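FAD:protein FMN transferase (Vibrio cholerae, PDB 6NXI) probably transfers the FMN moiety of FAD to the hydroxyl group of a threonine in a target flavoprotein, with magnesium as cofactor. Local coordinates at residues 257-261 against 272-276. Residues are numbered along the deposited sequence; the frame is centred on the assembly and turned at random.
With MG (magnesium ion), chain C; FAD (flavin-adenine dinucleotide), chain B.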
loop_
_atom_site.group_PDB
_atom_site.type_symbol
_atom_site.label_atom_id
_atom_site.label_comp_id
_atom_site.label_asym_id
_atom_site.label_seq_id
_atom_site.Cartn_x
_atom_site.Cartn_y
_atom_site.Cartn_z
ATOM N N SER A 257 13.689 -2.399 2.548
ATOM C CA SER A 257 12.606 -1.464 2.161
ATOM C C SER A 257 12.545 -1.372 0.646
ATOM O O SER A 257 13.555 -1.526 -0.053
ATOM C CB SER A 257 12.762 -0.098 2.817
ATOM O OG SER A 257 13.833 0.640 2.234
ATOM N N VAL A 258 11.375 -0.980 0.154
ATOM C CA VAL A 258 11.156 -0.765 -1.278
ATOM C C VAL A 258 10.358 0.512 -1.374
ATOM O O VAL A 258 9.276 0.570 -0.747
ATOM C CB VAL A 258 10.393 -1.939 -1.918
ATOM C CG1 VAL A 258 10.157 -1.661 -3.370
ATOM C CG2 VAL A 258 11.139 -3.268 -1.712
ATOM N N THR A 259 10.895 1.454 -2.132
ATOM C CA THR A 259 10.220 2.715 -2.489
ATOM C C THR A 259 9.873 2.696 -3.983
ATOM O O THR A 259 10.762 2.472 -4.799
ATOM C CB THR A 259 11.114 3.916 -2.174
ATOM O OG1 THR A 259 11.482 3.781 -0.798
ATOM C CG2 THR A 259 10.347 5.201 -2.412
ATOM N N VAL A 260 8.602 2.977 -4.318
ATOM C CA VAL A 260 8.090 2.986 -5.699
ATOM C C VAL A 260 7.439 4.345 -5.972
ATOM O O VAL A 260 6.631 4.815 -5.148
ATOM C CB VAL A 260 7.093 1.830 -5.925
ATOM C CG1 VAL A 260 6.521 1.910 -7.321
ATOM C CG2 VAL A 260 7.724 0.470 -5.667
ATOM N N LEU A 261 7.768 4.919 -7.123
ATOM C CA LEU A 261 6.998 6.058 -7.683
ATOM C C LEU A 261 6.022 5.565 -8.757
ATOM O O LEU A 261 6.375 4.730 -9.587
ATOM C CB LEU A 261 7.951 7.067 -8.293
ATOM C CG LEU A 261 9.155 7.455 -7.450
ATOM C CD1 LEU A 261 10.019 8.483 -8.204
ATOM C CD2 LEU A 261 8.721 7.981 -6.116
ATOM N N ALA A 272 5.099 -1.621 -4.262
ATOM C CA ALA A 272 6.167 -1.621 -3.253
ATOM C C ALA A 272 6.110 -2.959 -2.497
ATOM O O ALA A 272 7.175 -3.562 -2.267
ATOM C CB ALA A 272 6.005 -0.423 -2.355
ATOM N N THR A 273 4.911 -3.409 -2.107
ATOM C CA THR A 273 4.806 -4.662 -1.319
ATOM C C THR A 273 5.182 -5.836 -2.247
ATOM O O THR A 273 5.902 -6.772 -1.837
ATOM C CB THR A 273 3.404 -4.804 -0.711
ATOM O OG1 THR A 273 3.029 -3.612 0.031
ATOM C CG2 THR A 273 3.374 -6.029 0.180
ATOM N N GLY A 274 4.630 -5.857 -3.463
ATOM C CA GLY A 274 4.856 -6.951 -4.400
ATOM C C GLY A 274 6.311 -7.119 -4.735
ATOM O O GLY A 274 6.828 -8.261 -4.642
ATOM N N LEU A 275 7.003 -6.028 -5.054
ATOM C CA LEU A 275 8.433 -6.117 -5.399
ATOM C C LEU A 275 9.236 -6.560 -4.153
ATOM O O LEU A 275 10.187 -7.369 -4.290
ATOM C CB LEU A 275 8.915 -4.795 -5.988
ATOM C CG LEU A 275 8.229 -4.350 -7.275
ATOM C CD1 LEU A 275 8.818 -3.021 -7.726
ATOM C CD2 LEU A 275 8.367 -5.364 -8.399
ATOM N N MET A 276 8.864 -6.118 -2.956
ATOM C CA MET A 276 9.539 -6.574 -1.704
ATOM C C MET A 276 9.480 -8.110 -1.574
ATOM O O MET A 276 10.507 -8.742 -1.280
ATOM C CB MET A 276 8.930 -5.898 -0.487
ATOM C CG MET A 276 9.592 -6.303 0.793
ATOM S SD MET A 276 9.602 -4.845 1.900
ATOM C CE MET A 276 10.361 -5.672 3.294
HETATM MG MG MG C . 1.387 -1.991 -0.384
HETATM P PA FAD B . 2.049 -2.741 2.946
HETATM O O1A FAD B . 3.491 -3.096 3.017
HETATM O O2A FAD B . 1.589 -1.731 1.971
HETATM O O5B FAD B . 1.172 -4.061 2.743
HETATM C C5B FAD B . 1.242 -5.012 3.839
HETATM C C4B FAD B . -0.134 -5.485 4.239
HETATM O O4B FAD B . -0.816 -6.158 3.152
HETATM C C3B FAD B . -0.076 -6.493 5.385
HETATM O O3B FAD B . -0.201 -5.813 6.635
HETATM C C2B FAD B . -1.241 -7.440 5.075
HETATM O O2B FAD B . -2.464 -6.910 5.535
HETATM C C1B FAD B . -1.228 -7.462 3.552
HETATM N N9A FAD B . -0.334 -8.414 2.927
HETATM C C8A FAD B . 0.743 -9.111 3.493
HETATM N N7A FAD B . 1.410 -9.786 2.589
HETATM C C5A FAD B . 0.749 -9.592 1.393
HETATM C C6A FAD B . 0.979 -10.085 0.100
HETATM N N6A FAD B . 2.025 -10.859 -0.242
HETATM N N1A FAD B . 0.151 -9.642 -0.868
HETATM C C2A FAD B . -0.884 -8.850 -0.526
HETATM N N3A FAD B . -1.198 -8.317 0.662
HETATM C C4A FAD B . -0.328 -8.746 1.593
HETATM N N1 FAD B . -5.607 -1.405 10.888
HETATM C C2 FAD B . -6.222 -1.444 12.121
HETATM O O2 FAD B . -5.568 -1.762 13.139
HETATM N N3 FAD B . -7.530 -1.112 12.280
HETATM C C4 FAD B . -8.325 -0.744 11.226
HETATM O O4 FAD B . -9.508 -0.482 11.397
HETATM C C4X FAD B . -7.729 -0.714 9.921
HETATM N N5 FAD B . -8.472 -0.378 8.886
HETATM C C5X FAD B . -7.882 -0.366 7.644
HETATM C C6 FAD B . -8.664 -0.033 6.519
HETATM C C7 FAD B . -8.153 0.007 5.239
HETATM C C7M FAD B . -9.049 0.379 4.079
HETATM C C8 FAD B . -6.780 -0.283 5.055
HETATM C C8M FAD B . -6.156 -0.272 3.684
HETATM C C9 FAD B . -5.994 -0.620 6.161
HETATM C C9A FAD B . -6.513 -0.660 7.463
HETATM N N10 FAD B . -5.760 -1.018 8.587
HETATM C C10 FAD B . -6.333 -1.058 9.846
HETATM C "C1'" FAD B . -4.309 -1.270 8.455
HETATM C "C2'" FAD B . -3.957 -2.598 7.888
HETATM O "O2'" FAD B . -4.388 -3.642 8.756
HETATM C "C3'" FAD B . -2.430 -2.687 7.724
HETATM O "O3'" FAD B . -1.751 -2.607 8.957
HETATM C "C4'" FAD B . -1.826 -1.580 6.881
HETATM O "O4'" FAD B . -2.685 -1.306 5.786
HETATM C "C5'" FAD B . -0.408 -1.907 6.455
HETATM O "O5'" FAD B . 0.010 -0.906 5.495
HETATM P P FAD B . 1.536 -0.820 5.086
HETATM O O1P FAD B . 2.412 -0.893 6.254
HETATM O O2P FAD B . 1.531 0.336 4.110
HETATM O O3P FAD B . 1.642 -2.235 4.372
#
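V258 and V260, alternate residues of strand 257-261, turn their side chains onto helix 272-276 and meet it mainly through apolar contacts; no hydrogen bond joins the two segments. V258 touches A272, L275 and M276. Its CG1, anti to the backbone N (chi1 178°), lies between A272 and L275, 4.3 Å from L275 CB, while CG2 on the other branch lies 3.6 Å from M276 CB. Between the branches, V258 CB rests 3.6 Å from the carbonyl O of A272, an oxygen already engaged by M276 N in the helix's own hydrogen bonding. T259 faces the reverse side of the sheet, where its side chain touches I222. At V260 the valine rotamer recurs, and CG2 alone makes the contact: it sits 3.6 Å from A272 CA and reaches L275 CD1 at 4.2 Å. The small side chain of A272 probably helps the strand approach, its CB standing 3.8 Å from V260 CG2, and the two segment axes approach to 7.8 Å at an angle of 137°. Helix 265-278 thus packs on the large antiparallel sheet, where strand 255-262 runs between strands 220-225 and 294-299; V294 of the latter also touches both V258 and L275. On the helix side turned from the strand, T273 OG1 coordinates magnesium at 2.3 Å; FAD O2A is another ligand of the ion, and D269 and T155 contribute backbone oxygens. The chemistry is therefore divided by helix face: buried aliphatic groups fit the helix to the sheet, and the threonine hydroxyl beside A272 binds the magnesium that the FAD phosphate also ligates.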